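Local coordinates for protein suppressor of fused homolog (PDB 6LPH) that probably binds and sequesters DNA-binding transcription factors, and is seen here as its N-terminal part in complex with a peptide of its partner Fu, at residues A20-Y29 / Q180-T188; W131-Y142 / I156-G164. All coordinates share one frame; numbering follows the deposited sequence.

Interaction 1 (A20-Y29 / Q180-T188); sequences AIIDHLGQVY and QLGCIDTPT
His24 on the helix reaches the chain bend at Leu181 and makes a hydrogen bond across the contact. Its NE2 donates to Leu181 O at 2.8 Å, with an N-H...O angle of 153°; it lies in the carbonyl plane and meets a lone pair, while the oxygen is somewhat tilted from the imidazole plane. Histidine suits this place because it offers both a donor at its edge and a flat face. That face takes a CH-pi contact: Ile184 CG2 stands over the ring centre, 3.5 Å from the His24 centroid. The ring gets there because its CG is anti to the backbone N (chi1 -170°), which carries it away from the helix backbone toward the strand.

The setting is the mixed sheet of the SUFU-family domain: helix 16-28 packs on it and meets the end of strand 172-186, helix 20-28 and strand 183-186 crossing at 136° with their axes 9.4 Å apart at closest. Ile184 and Thr186 point at the helix, Cys183 and Asp185 away from it. Helix 16-28 also packs on strands 54-60 and 71-77.

Apolar contacts fill in at both ends. At the start, the small Ala20 lets the strand come close, its CB 3.5 Å from Thr186 CB and 3.9 Å from Pro187 CD. Further along, Leu181 CD2 meets Leu25 CD2 at 3.8 Å and also Val28 CG2, so that one methyl touches two branched side chains of the helix.

The polar end lies at Gln180. Beyond CG its chain is extended, and Gln180 NE2 lies 3.4 Å from Val28 CG1, while its amide stands steeply to the Tyr29 ring. Both polar groups have partners outside the segments: Gln180 OE1 bonds to Arg107, Tyr29 OH to His73.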
ATOM      1  N   ALA A  20      -3.574  17.234  -6.570  1.00 17.57           N
ATOM      2  CA  ALA A  20      -4.910  16.697  -6.193  1.00 16.36           C
ATOM      3  C   ALA A  20      -4.824  15.614  -5.115  1.00 15.76           C
ATOM      4  O   ALA A  20      -5.590  15.602  -4.144  1.00 15.25           O
ATOM      5  CB  ALA A  20      -5.613  16.132  -7.410  1.00 17.02           C
ATOM      6  N   ILE A  21      -3.874  14.704  -5.290  1.00 16.31           N
ATOM      7  CA  ILE A  21      -3.691  13.630  -4.327  1.00 14.29           C
ATOM      8  C   ILE A  21      -3.215  14.195  -2.985  1.00 13.78           C
ATOM      9  O   ILE A  21      -3.778  13.852  -1.948  1.00 14.19           O
ATOM     10  CB  ILE A  21      -2.738  12.532  -4.865  1.00 13.73           C
ATOM     11  CG1 ILE A  21      -3.389  11.857  -6.109  1.00 15.29           C
ATOM     12  CG2 ILE A  21      -2.443  11.502  -3.769  1.00 12.51           C
ATOM     13  CD1 ILE A  21      -2.423  10.987  -6.916  1.00 13.99           C
ATOM     14  N   ILE A  22      -2.196  15.061  -3.025  1.00 14.04           N
ATOM     15  CA  ILE A  22      -1.674  15.733  -1.799  1.00 15.34           C
ATOM     16  C   ILE A  22      -2.761  16.504  -1.073  1.00 15.88           C
ATOM     17  O   ILE A  22      -2.872  16.426   0.161  1.00 14.83           O
ATOM     18  CB  ILE A  22      -0.482  16.682  -2.120  1.00 20.15           C
ATOM     19  CG1 ILE A  22       0.737  15.890  -2.625  1.00 20.38           C
ATOM     20  CG2 ILE A  22      -0.115  17.570  -0.921  1.00 23.49           C
ATOM     21  CD1 ILE A  22       1.258  14.857  -1.678  1.00 24.52           C
ATOM     22  N   ASP A  23      -3.578  17.244  -1.837  1.00 15.42           N
ATOM     23  CA  ASP A  23      -4.718  17.937  -1.255  1.00 17.17           C
ATOM     24  C   ASP A  23      -5.724  17.001  -0.580  1.00 15.27           C
ATOM     25  O   ASP A  23      -6.147  17.250   0.555  1.00 16.64           O
ATOM     26  CB  ASP A  23      -5.398  18.829  -2.299  1.00 17.88           C
ATOM     27  CG  ASP A  23      -4.546  20.035  -2.666  1.00 23.18           C
ATOM     28  OD1 ASP A  23      -4.848  20.724  -3.662  1.00 23.98           O
ATOM     29  OD2 ASP A  23      -3.551  20.297  -1.946  1.00 26.55           O
ATOM     30  N   HIS A  24      -6.088  15.919  -1.262  1.00 14.88           N
ATOM     31  CA  HIS A  24      -6.931  14.871  -0.671  1.00 14.73           C
ATOM     32  C   HIS A  24      -6.352  14.317   0.612  1.00 15.46           C
ATOM     33  O   HIS A  24      -7.070  14.178   1.617  1.00 14.80           O
ATOM     34  CB  HIS A  24      -7.128  13.742  -1.676  1.00 12.68           C
ATOM     35  CG  HIS A  24      -8.166  12.740  -1.267  1.00 14.74           C
ATOM     36  ND1 HIS A  24      -9.394  13.099  -0.841  1.00 18.00           N
ATOM     37  CD2 HIS A  24      -8.138  11.343  -1.257  1.00 15.96           C
ATOM     38  CE1 HIS A  24     -10.113  11.986  -0.553  1.00 16.12           C
ATOM     39  NE2 HIS A  24      -9.347  10.917  -0.818  1.00 17.34           N
ATOM     40  N   LEU A  25      -5.063  13.972   0.589  1.00 15.39           N
ATOM     41  CA  LEU A  25      -4.395  13.469   1.812  1.00 15.22           C
ATOM     42  C   LEU A  25      -4.366  14.517   2.931  1.00 16.45           C
ATOM     43  O   LEU A  25      -4.437  14.172   4.125  1.00 15.70           O
ATOM     44  CB  LEU A  25      -2.986  12.966   1.525  1.00 15.68           C
ATOM     45  CG  LEU A  25      -2.914  11.696   0.657  1.00 16.58           C
ATOM     46  CD1 LEU A  25      -1.479  11.353   0.238  1.00 14.68           C
ATOM     47  CD2 LEU A  25      -3.560  10.532   1.403  1.00 17.89           C
ATOM     48  N   GLY A  26      -4.262  15.790   2.554  1.00 16.51           N
ATOM     49  CA  GLY A  26      -4.294  16.886   3.549  1.00 19.30           C
ATOM     50  C   GLY A  26      -5.622  17.000   4.306  1.00 18.50           C
ATOM     51  O   GLY A  26      -5.672  17.412   5.487  1.00 18.84           O
ATOM     52  N   GLN A  27      -6.701  16.618   3.635  1.00 18.90           N
ATOM     53  CA  GLN A  27      -8.042  16.661   4.219  1.00 18.90           C
ATOM     54  C   GLN A  27      -8.245  15.478   5.144  1.00 17.21           C
ATOM     55  O   GLN A  27      -8.958  15.562   6.149  1.00 18.18           O
ATOM     56  CB  GLN A  27      -9.090  16.559   3.119  1.00 21.65           C
ATOM     57  CG  GLN A  27      -9.095  17.728   2.152  1.00 27.31           C
ATOM     58  CD  GLN A  27      -9.884  18.917   2.650  1.00 34.96           C
ATOM     59  OE1 GLN A  27     -10.758  19.411   1.942  1.00 57.34           O
ATOM     60  NE2 GLN A  27      -9.589  19.388   3.848  1.00 32.80           N
ATOM     61  N   VAL A  28      -7.636  14.361   4.776  1.00 14.95           N
ATOM     62  CA  VAL A  28      -7.792  13.135   5.521  1.00 16.57           C
ATOM     63  C   VAL A  28      -6.834  13.157   6.730  1.00 14.85           C
ATOM     64  O   VAL A  28      -7.150  12.652   7.804  1.00 14.66           O
ATOM     65  CB  VAL A  28      -7.551  11.910   4.592  1.00 16.46           C
ATOM     66  CG1 VAL A  28      -7.429  10.596   5.386  1.00 16.91           C
ATOM     67  CG2 VAL A  28      -8.688  11.779   3.601  1.00 22.08           C
ATOM     68  N   TYR A  29      -5.677  13.777   6.565  1.00 14.98           N
ATOM     69  CA  TYR A  29      -4.668  13.820   7.632  1.00 13.57           C
ATOM     70  C   TYR A  29      -4.284  15.264   7.907  1.00 16.68           C
ATOM     71  O   TYR A  29      -3.133  15.645   7.663  1.00 18.17           O
ATOM     72  CB  TYR A  29      -3.413  13.048   7.197  1.00 13.99           C
ATOM     73  CG  TYR A  29      -3.519  11.527   7.275  1.00 14.90           C
ATOM     74  CD1 TYR A  29      -3.621  10.746   6.099  1.00 13.43           C
ATOM     75  CD2 TYR A  29      -3.483  10.870   8.504  1.00 15.93           C
ATOM     76  CE1 TYR A  29      -3.708   9.372   6.172  1.00 14.18           C
ATOM     77  CE2 TYR A  29      -3.578   9.490   8.592  1.00 15.47           C
ATOM     78  CZ  TYR A  29      -3.685   8.746   7.418  1.00 16.11           C
ATOM     79  OH  TYR A  29      -3.774   7.372   7.472  1.00 16.72           O
ATOM     80  N   GLN A 180     -10.659   5.055   3.762  1.00 16.57           N
ATOM     81  CA  GLN A 180     -10.498   6.496   4.022  1.00 17.15           C
ATOM     82  C   GLN A 180     -10.441   7.280   2.729  1.00 16.66           C
ATOM     83  O   GLN A 180     -11.049   8.355   2.601  1.00 18.59           O
ATOM     84  CB  GLN A 180      -9.140   6.733   4.676  1.00 18.07           C
ATOM     85  CG  GLN A 180      -9.218   7.185   6.072  1.00 19.80           C
ATOM     86  CD  GLN A 180      -7.860   7.261   6.699  1.00 17.67           C
ATOM     87  OE1 GLN A 180      -6.914   6.567   6.280  1.00 16.87           O
ATOM     88  NE2 GLN A 180      -7.742   8.110   7.714  1.00 19.32           N
ATOM     89  N   LEU A 181      -9.659   6.770   1.785  1.00 15.32           N
ATOM     90  CA  LEU A 181      -9.320   7.585   0.607  1.00 17.19           C
ATOM     91  C   LEU A 181     -10.342   7.467  -0.504  1.00 16.63           C
ATOM     92  O   LEU A 181     -10.542   8.421  -1.246  1.00 17.38           O
ATOM     93  CB  LEU A 181      -7.922   7.279   0.083  1.00 15.84           C
ATOM     94  CG  LEU A 181      -6.801   7.441   1.118  1.00 16.24           C
ATOM     95  CD1 LEU A 181      -5.452   7.224   0.462  1.00 15.52           C
ATOM     96  CD2 LEU A 181      -6.885   8.802   1.788  1.00 17.68           C
ATOM     97  N   GLY A 182     -10.962   6.291  -0.614  1.00 14.68           N
ATOM     98  CA  GLY A 182     -11.983   6.054  -1.633  1.00 19.04           C
ATOM     99  C   GLY A 182     -11.486   6.310  -3.054  1.00 18.46           C
ATOM    100  O   GLY A 182     -10.417   5.859  -3.450  1.00 17.36           O
ATOM    101  N   CYS A 183     -12.267   7.051  -3.831  1.00 17.35           N
ATOM    102  CA  CYS A 183     -11.914   7.293  -5.222  1.00 18.77           C
ATOM    103  C   CYS A 183     -12.146   8.782  -5.447  1.00 18.15           C
ATOM    104  O   CYS A 183     -13.100   9.328  -4.920  1.00 19.12           O
ATOM    105  CB  CYS A 183     -12.803   6.444  -6.149  1.00 20.97           C
ATOM    106  SG  CYS A 183     -12.797   4.651  -5.791  1.00 35.50           S
ATOM    107  N   ILE A 184     -11.262   9.443  -6.188  1.00 17.23           N
ATOM    108  CA  ILE A 184     -11.390  10.884  -6.398  1.00 18.15           C
ATOM    109  C   ILE A 184     -11.242  11.255  -7.874  1.00 19.06           C
ATOM    110  O   ILE A 184     -10.674  10.483  -8.679  1.00 17.83           O
ATOM    111  CB  ILE A 184     -10.346  11.695  -5.603  1.00 18.01           C
ATOM    112  CG1 ILE A 184      -8.920  11.453  -6.160  1.00 17.19           C
ATOM    113  CG2 ILE A 184     -10.398  11.366  -4.098  1.00 17.74           C
ATOM    114  CD1 ILE A 184      -7.844  12.276  -5.461  1.00 16.09           C
ATOM    115  N   ASP A 185     -11.729  12.446  -8.213  1.00 19.09           N
ATOM    116  CA  ASP A 185     -11.525  13.010  -9.532  1.00 18.25           C
ATOM    117  C   ASP A 185     -10.356  13.963  -9.362  1.00 19.56           C
ATOM    118  O   ASP A 185     -10.159  14.520  -8.271  1.00 21.95           O
ATOM    119  CB  ASP A 185     -12.763  13.798  -9.973  1.00 20.82           C
ATOM    120  CG  ASP A 185     -12.718  14.193 -11.444  1.00 22.89           C
ATOM    121  OD1 ASP A 185     -11.942  13.576 -12.204  1.00 22.22           O
ATOM    122  OD2 ASP A 185     -13.469  15.112 -11.858  1.00 24.91           O
ATOM    123  N   THR A 186      -9.560  14.135 -10.414  1.00 17.38           N
ATOM    124  CA  THR A 186      -8.444  15.078 -10.371  1.00 17.60           C
ATOM    125  C   THR A 186      -8.376  15.791 -11.694  1.00 17.17           C
ATOM    126  O   THR A 186      -9.036  15.363 -12.639  1.00 19.06           O
ATOM    127  CB  THR A 186      -7.072  14.376 -10.115  1.00 16.42           C
ATOM    128  OG1 THR A 186      -6.559  13.814 -11.333  1.00 17.12           O
ATOM    129  CG2 THR A 186      -7.173  13.277  -9.029  1.00 17.42           C
ATOM    130  N   PRO A 187      -7.601  16.899 -11.769  1.00 17.03           N
ATOM    131  CA  PRO A 187      -7.424  17.547 -13.064  1.00 17.33           C
ATOM    132  C   PRO A 187      -6.965  16.586 -14.155  1.00 17.04           C
ATOM    133  O   PRO A 187      -7.336  16.786 -15.317  1.00 18.79           O
ATOM    134  CB  PRO A 187      -6.354  18.596 -12.784  1.00 17.72           C
ATOM    135  CG  PRO A 187      -6.558  18.950 -11.345  1.00 19.03           C
ATOM    136  CD  PRO A 187      -7.062  17.715 -10.668  1.00 16.77           C
ATOM    137  N   THR A 188      -6.179  15.554 -13.808  1.00 16.43           N
ATOM    138  CA  THR A 188      -5.724  14.612 -14.851  1.00 16.44           C
ATOM    139  C   THR A 188      -6.597  13.348 -14.985  1.00 16.06           C
ATOM    140  O   THR A 188      -6.254  12.438 -15.726  1.00 16.78           O
ATOM    141  CB  THR A 188      -4.232  14.214 -14.719  1.00 17.34           C
ATOM    142  OG1 THR A 188      -4.013  13.603 -13.442  1.00 18.90           O
ATOM    143  CG2 THR A 188      -3.302  15.442 -14.883  1.00 18.20           C
TER

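Interaction 2 (W131-Y142 / I156-G164); sequences WPANLLQAIGRY and IPWRKSLDG
Trp131 lies flat against the loop, with Asp163 CB 3.4 Å from the centroid of its six-membered ring and 5° off the ring normal. Trp131 CZ3 also meets the loop backbone, 3.3 Å from Leu162 O. Trp158 repays this from the loop: its six-membered ring presents an edge to Ala138, CZ2 lying 3.6 Å from Ala138 CB, and a face to Ile139 CG1. Alanine is small enough to admit that edge. Leu135 puts one methyl, CD1, beside Trp158 NE1 and the other, CD2, 4.1 Å from Leu162 CB, while Ile156 CD1 packs on Ile139 CG2.

In the next shell, Pro132 CG covers the other face of Trp131, whose CG lies between the backbone N and the carbonyl carbon (chi1 71°), putting the ring between Pro132 and Asp163. Lys160 NZ sits over the second face of Trp158 and bonds to Trp158 O at 3.0 Å. Asp163 is in a type I turn from Ser161 to Gly164, and its OD1 hydrogen-bonds to Ser165 OG just beyond. An alanine at Trp131 would remove the indole, and is likely to open a gap between Pro132 and Asp163 and leave the turn less firmly held.

Helix 131-146 rests on the sheet through Leu104, Leu108 and Leu173, and the loop leaving edge strand 155-156 covers its flank: a helix-on-sheet layer of the SUFU family domain.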
ATOM      1  N   TRP A 131      10.096  -0.985   4.381  1.00 14.73           N
ATOM      2  CA  TRP A 131       9.980  -2.149   3.487  1.00 15.48           C
ATOM      3  C   TRP A 131       8.728  -2.159   2.602  1.00 15.08           C
ATOM      4  O   TRP A 131       8.803  -2.654   1.478  1.00 15.96           O
ATOM      5  CB  TRP A 131      10.236  -3.486   4.219  1.00 14.37           C
ATOM      6  CG  TRP A 131       9.120  -3.882   5.175  1.00 14.55           C
ATOM      7  CD1 TRP A 131       9.103  -3.761   6.559  1.00 14.09           C
ATOM      8  CD2 TRP A 131       7.804  -4.466   4.823  1.00 14.59           C
ATOM      9  NE1 TRP A 131       7.915  -4.219   7.073  1.00 14.86           N
ATOM     10  CE2 TRP A 131       7.089  -4.652   6.088  1.00 14.50           C
ATOM     11  CE3 TRP A 131       7.172  -4.827   3.628  1.00 14.70           C
ATOM     12  CZ2 TRP A 131       5.807  -5.206   6.140  1.00 14.56           C
ATOM     13  CZ3 TRP A 131       5.880  -5.383   3.692  1.00 14.40           C
ATOM     14  CH2 TRP A 131       5.208  -5.544   4.911  1.00 14.63           C
ATOM     15  N   PRO A 132       7.578  -1.598   3.065  1.00 14.07           N
ATOM     16  CA  PRO A 132       6.406  -1.615   2.170  1.00 14.26           C
ATOM     17  C   PRO A 132       6.587  -0.796   0.888  1.00 16.08           C
ATOM     18  O   PRO A 132       5.896  -1.052  -0.099  1.00 16.81           O
ATOM     19  CB  PRO A 132       5.273  -1.067   3.069  1.00 12.38           C
ATOM     20  CG  PRO A 132       5.719  -1.548   4.454  1.00 13.76           C
ATOM     21  CD  PRO A 132       7.171  -1.160   4.412  1.00 13.84           C
ATOM     22  N   ALA A 133       7.515   0.159   0.894  1.00 16.30           N
ATOM     23  CA  ALA A 133       7.841   0.919  -0.313  1.00 17.98           C
ATOM     24  C   ALA A 133       8.361   0.040  -1.457  1.00 18.21           C
ATOM     25  O   ALA A 133       7.935   0.243  -2.590  1.00 17.68           O
ATOM     26  CB  ALA A 133       8.824   2.059  -0.005  1.00 18.56           C
ATOM     27  N   ASN A 134       9.276  -0.899  -1.160  1.00 19.43           N
ATOM     28  CA  ASN A 134       9.699  -1.955  -2.105  1.00 20.92           C
ATOM     29  C   ASN A 134       8.544  -2.761  -2.623  1.00 16.44           C
ATOM     30  O   ASN A 134       8.520  -3.099  -3.795  1.00 16.49           O
ATOM     31  CB  ASN A 134      10.593  -3.004  -1.435  1.00 26.61           C
ATOM     32  CG  ASN A 134      11.970  -2.502  -1.128  1.00 32.27           C
ATOM     33  OD1 ASN A 134      12.621  -3.032  -0.227  1.00 38.69           O
ATOM     34  ND2 ASN A 134      12.434  -1.497  -1.861  1.00 31.91           N
ATOM     35  N   LEU A 135       7.629  -3.138  -1.726  1.00 14.52           N
ATOM     36  CA  LEU A 135       6.492  -3.941  -2.092  1.00 13.36           C
ATOM     37  C   LEU A 135       5.636  -3.161  -3.115  1.00 12.96           C
ATOM     38  O   LEU A 135       5.282  -3.713  -4.182  1.00 12.10           O
ATOM     39  CB  LEU A 135       5.659  -4.303  -0.846  1.00 12.90           C
ATOM     40  CG  LEU A 135       4.322  -5.003  -1.167  1.00 13.09           C
ATOM     41  CD1 LEU A 135       4.534  -6.368  -1.798  1.00 15.32           C
ATOM     42  CD2 LEU A 135       3.425  -5.095   0.075  1.00 15.50           C
ATOM     43  N   LEU A 136       5.331  -1.890  -2.809  1.00 10.72           N
ATOM     44  CA  LEU A 136       4.534  -1.091  -3.731  1.00 11.99           C
ATOM     45  C   LEU A 136       5.260  -0.822  -5.045  1.00 11.89           C
ATOM     46  O   LEU A 136       4.616  -0.845  -6.079  1.00 12.22           O
ATOM     47  CB  LEU A 136       4.065   0.246  -3.107  1.00 12.88           C
ATOM     48  CG  LEU A 136       3.281   0.119  -1.783  1.00 13.71           C
ATOM     49  CD1 LEU A 136       2.788   1.460  -1.275  1.00 13.92           C
ATOM     50  CD2 LEU A 136       2.120  -0.851  -1.955  1.00 14.77           C
ATOM     51  N   GLN A 137       6.581  -0.597  -5.014  1.00 12.48           N
ATOM     52  CA  GLN A 137       7.327  -0.429  -6.278  1.00 14.20           C
ATOM     53  C   GLN A 137       7.202  -1.677  -7.142  1.00 14.90           C
ATOM     54  O   GLN A 137       6.977  -1.570  -8.353  1.00 15.41           O
ATOM     55  CB  GLN A 137       8.802  -0.104  -6.080  1.00 14.45           C
ATOM     56  CG  GLN A 137       9.103   1.223  -5.438  1.00 16.16           C
ATOM     57  CD  GLN A 137       8.907   2.416  -6.371  1.00 14.84           C
ATOM     58  OE1 GLN A 137       8.447   2.274  -7.524  1.00 14.08           O
ATOM     59  NE2 GLN A 137       9.262   3.614  -5.868  1.00 12.82           N
ATOM     60  N   ALA A 138       7.324  -2.844  -6.509  1.00 15.05           N
ATOM     61  CA  ALA A 138       7.301  -4.124  -7.211  1.00 14.81           C
ATOM     62  C   ALA A 138       5.891  -4.378  -7.784  1.00 13.79           C
ATOM     63  O   ALA A 138       5.750  -4.868  -8.914  1.00 13.52           O
ATOM     64  CB  ALA A 138       7.730  -5.269  -6.287  1.00 14.94           C
ATOM     65  N   ILE A 139       4.853  -4.052  -7.016  1.00 12.60           N
ATOM     66  CA  ILE A 139       3.489  -4.192  -7.542  1.00 14.62           C
ATOM     67  C   ILE A 139       3.271  -3.191  -8.685  1.00 15.22           C
ATOM     68  O   ILE A 139       2.705  -3.541  -9.731  1.00 16.35           O
ATOM     69  CB  ILE A 139       2.388  -4.073  -6.450  1.00 14.02           C
ATOM     70  CG1 ILE A 139       2.517  -5.219  -5.427  1.00 14.58           C
ATOM     71  CG2 ILE A 139       0.973  -4.013  -7.091  1.00 15.45           C
ATOM     72  CD1 ILE A 139       1.814  -4.911  -4.109  1.00 16.06           C
ATOM     73  N   GLY A 140       3.745  -1.964  -8.490  1.00 12.39           N
ATOM     74  CA  GLY A 140       3.784  -0.975  -9.560  1.00 15.16           C
ATOM     75  C   GLY A 140       4.433  -1.478 -10.846  1.00 16.30           C
ATOM     76  O   GLY A 140       3.873  -1.294 -11.928  1.00 18.13           O
ATOM     77  N   ARG A 141       5.595  -2.125 -10.741  1.00 15.62           N
ATOM     78  CA  ARG A 141       6.279  -2.669 -11.936  1.00 18.22           C
ATOM     79  C   ARG A 141       5.442  -3.742 -12.601  1.00 19.32           C
ATOM     80  O   ARG A 141       5.343  -3.791 -13.818  1.00 22.96           O
ATOM     81  CB  ARG A 141       7.661  -3.265 -11.604  1.00 19.95           C
ATOM     82  CG  ARG A 141       8.814  -2.284 -11.712  1.00 22.84           C
ATOM     83  CD  ARG A 141      10.167  -2.966 -11.483  1.00 26.40           C
ATOM     84  NE  ARG A 141      10.263  -3.504 -10.120  1.00 26.71           N
ATOM     85  CZ  ARG A 141      10.667  -2.806  -9.061  1.00 23.17           C
ATOM     86  NH1 ARG A 141      11.044  -1.547  -9.207  1.00 28.58           N
ATOM     87  NH2 ARG A 141      10.696  -3.357  -7.853  1.00 24.55           N
ATOM     88  N   TYR A 142       4.825  -4.588 -11.783  1.00 17.63           N
ATOM     89  CA  TYR A 142       4.008  -5.676 -12.270  1.00 18.64           C
ATOM     90  C   TYR A 142       2.864  -5.079 -13.135  1.00 20.61           C
ATOM     91  O   TYR A 142       2.651  -5.498 -14.285  1.00 19.90           O
ATOM     92  CB  TYR A 142       3.482  -6.474 -11.062  1.00 18.11           C
ATOM     93  CG  TYR A 142       2.415  -7.479 -11.400  1.00 21.44           C
ATOM     94  CD1 TYR A 142       2.662  -8.498 -12.329  1.00 25.56           C
ATOM     95  CD2 TYR A 142       1.163  -7.425 -10.799  1.00 26.15           C
ATOM     96  CE1 TYR A 142       1.691  -9.438 -12.634  1.00 29.04           C
ATOM     97  CE2 TYR A 142       0.175  -8.371 -11.101  1.00 28.59           C
ATOM     98  CZ  TYR A 142       0.453  -9.361 -12.021  1.00 29.98           C
ATOM     99  OH  TYR A 142      -0.499 -10.296 -12.339  1.00 44.02           O
ATOM    100  N   ILE A 156      -3.729 -10.896  -6.134  1.00 15.90           N
ATOM    101  CA  ILE A 156      -2.439 -10.941  -6.775  1.00 14.27           C
ATOM    102  C   ILE A 156      -1.692 -12.142  -6.180  1.00 14.91           C
ATOM    103  O   ILE A 156      -1.330 -12.112  -4.990  1.00 14.70           O
ATOM    104  CB  ILE A 156      -1.616  -9.649  -6.572  1.00 15.84           C
ATOM    105  CG1 ILE A 156      -2.428  -8.409  -6.996  1.00 17.38           C
ATOM    106  CG2 ILE A 156      -0.279  -9.786  -7.316  1.00 15.73           C
ATOM    107  CD1 ILE A 156      -1.813  -7.056  -6.643  1.00 19.20           C
ATOM    108  N   PRO A 157      -1.470 -13.192  -6.993  1.00 13.35           N
ATOM    109  CA  PRO A 157      -0.781 -14.381  -6.472  1.00 14.70           C
ATOM    110  C   PRO A 157       0.721 -14.126  -6.444  1.00 15.41           C
ATOM    111  O   PRO A 157       1.472 -14.654  -7.280  1.00 15.08           O
ATOM    112  CB  PRO A 157      -1.147 -15.485  -7.465  1.00 14.48           C
ATOM    113  CG  PRO A 157      -1.481 -14.786  -8.742  1.00 13.51           C
ATOM    114  CD  PRO A 157      -1.923 -13.374  -8.391  1.00 13.86           C
ATOM    115  N   TRP A 158       1.114 -13.301  -5.469  1.00 13.70           N
ATOM    116  CA  TRP A 158       2.491 -12.838  -5.253  1.00 14.93           C
ATOM    117  C   TRP A 158       3.445 -13.951  -4.936  1.00 15.80           C
ATOM    118  O   TRP A 158       4.611 -13.944  -5.369  1.00 15.30           O
ATOM    119  CB  TRP A 158       2.480 -11.842  -4.100  1.00 14.53           C
ATOM    120  CG  TRP A 158       3.618 -10.858  -4.132  1.00 13.94           C
ATOM    121  CD1 TRP A 158       4.576 -10.642  -3.148  1.00 15.80           C
ATOM    122  CD2 TRP A 158       3.935  -9.895  -5.187  1.00 15.81           C
ATOM    123  NE1 TRP A 158       5.430  -9.634  -3.504  1.00 16.34           N
ATOM    124  CE2 TRP A 158       5.121  -9.152  -4.720  1.00 16.63           C
ATOM    125  CE3 TRP A 158       3.379  -9.576  -6.432  1.00 14.60           C
ATOM    126  CZ2 TRP A 158       5.718  -8.146  -5.486  1.00 17.39           C
ATOM    127  CZ3 TRP A 158       3.991  -8.557  -7.193  1.00 15.15           C
ATOM    128  CH2 TRP A 158       5.122  -7.859  -6.730  1.00 15.20           C
ATOM    129  N   ARG A 159       2.953 -14.921  -4.174  1.00 14.38           N
ATOM    130  CA  ARG A 159       3.722 -16.128  -3.800  1.00 16.83           C
ATOM    131  C   ARG A 159       5.043 -15.871  -3.084  1.00 17.75           C
ATOM    132  O   ARG A 159       6.015 -16.573  -3.332  1.00 19.38           O
ATOM    133  CB  ARG A 159       3.984 -17.057  -5.021  1.00 16.97           C
ATOM    134  CG  ARG A 159       2.726 -17.498  -5.755  1.00 15.96           C
ATOM    135  CD  ARG A 159       1.793 -18.271  -4.843  1.00 14.42           C
ATOM    136  NE  ARG A 159       0.707 -18.852  -5.603  1.00 13.81           N
ATOM    137  CZ  ARG A 159      -0.330 -19.502  -5.082  1.00 13.37           C
ATOM    138  NH1 ARG A 159      -0.467 -19.630  -3.757  1.00 16.58           N
ATOM    139  NH2 ARG A 159      -1.265 -19.975  -5.896  1.00 15.26           N
ATOM    140  N   LYS A 160       5.103 -14.847  -2.237  1.00 17.78           N
ATOM    141  CA  LYS A 160       6.266 -14.641  -1.364  1.00 20.12           C
ATOM    142  C   LYS A 160       5.933 -13.631  -0.280  1.00 17.02           C
ATOM    143  O   LYS A 160       5.089 -12.739  -0.477  1.00 16.14           O
ATOM    144  CB  LYS A 160       7.525 -14.240  -2.140  1.00 23.57           C
ATOM    145  CG  LYS A 160       7.338 -13.056  -3.044  1.00 24.11           C
ATOM    146  CD  LYS A 160       8.302 -13.032  -4.233  1.00 25.17           C
ATOM    147  CE  LYS A 160       8.013 -11.806  -5.107  1.00 28.03           C
ATOM    148  NZ  LYS A 160       6.790 -11.931  -5.993  1.00 24.97           N
ATOM    149  N   SER A 161       6.555 -13.791   0.880  1.00 16.64           N
ATOM    150  CA  SER A 161       6.258 -12.925   2.005  1.00 16.55           C
ATOM    151  C   SER A 161       6.401 -11.484   1.576  1.00 16.56           C
ATOM    152  O   SER A 161       7.354 -11.105   0.888  1.00 16.09           O
ATOM    153  CB  SER A 161       7.182 -13.216   3.216  1.00 18.65           C
ATOM    154  OG  SER A 161       8.531 -13.028   2.854  1.00 20.15           O
ATOM    155  N   LEU A 162       5.424 -10.678   1.965  1.00 18.31           N
ATOM    156  CA  LEU A 162       5.390  -9.271   1.570  1.00 19.08           C
ATOM    157  C   LEU A 162       6.605  -8.491   2.092  1.00 18.64           C
ATOM    158  O   LEU A 162       7.064  -7.547   1.463  1.00 20.53           O
ATOM    159  CB  LEU A 162       4.101  -8.632   2.055  1.00 16.59           C
ATOM    160  CG  LEU A 162       2.784  -9.386   1.809  1.00 19.49           C
ATOM    161  CD1 LEU A 162       1.655  -8.429   2.198  1.00 18.60           C
ATOM    162  CD2 LEU A 162       2.642  -9.902   0.364  1.00 18.36           C
ATOM    163  N   ASP A 163       7.126  -8.906   3.241  1.00 17.83           N
ATOM    164  CA  ASP A 163       8.238  -8.212   3.855  1.00 17.38           C
ATOM    165  C   ASP A 163       9.573  -8.906   3.613  1.00 19.66           C
ATOM    166  O   ASP A 163      10.594  -8.493   4.172  1.00 21.68           O
ATOM    167  CB  ASP A 163       7.996  -8.043   5.366  1.00 19.25           C
ATOM    168  CG  ASP A 163       7.782  -9.380   6.099  1.00 18.89           C
ATOM    169  OD1 ASP A 163       7.841 -10.478   5.499  1.00 16.99           O
ATOM    170  OD2 ASP A 163       7.533  -9.321   7.318  1.00 21.91           O
ATOM    171  N   GLY A 164       9.565  -9.961   2.792  1.00 20.20           N
ATOM    172  CA  GLY A 164      10.770 -10.746   2.547  1.00 19.56           C
ATOM    173  C   GLY A 164      11.253 -11.591   3.719  1.00 20.78           C
ATOM    174  O   GLY A 164      12.327 -12.193   3.650  1.00 22.91           O
TER

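The centres of the two contacts lie 24 Å apart, on opposite sides of the chain's centre, and their nearest atoms are about 10 Å apart without touching. Along the chain, interaction 2 falls entirely within the span between the two segments of interaction 1: 20-29 comes first, then 131-142 and 156-164, and finally 180-188. Both pack against, or continue from, the same mixed sheet. Strand 172-186 supports helix 131-146 through Leu173 and pairs with edge strand 155-156, while its far end meets helix 16-28; strand 54-60 touches both helices. The bound peptide packs on Ile22 from one contact and on Trp131 from the other, so both helices contribute to its binding surface.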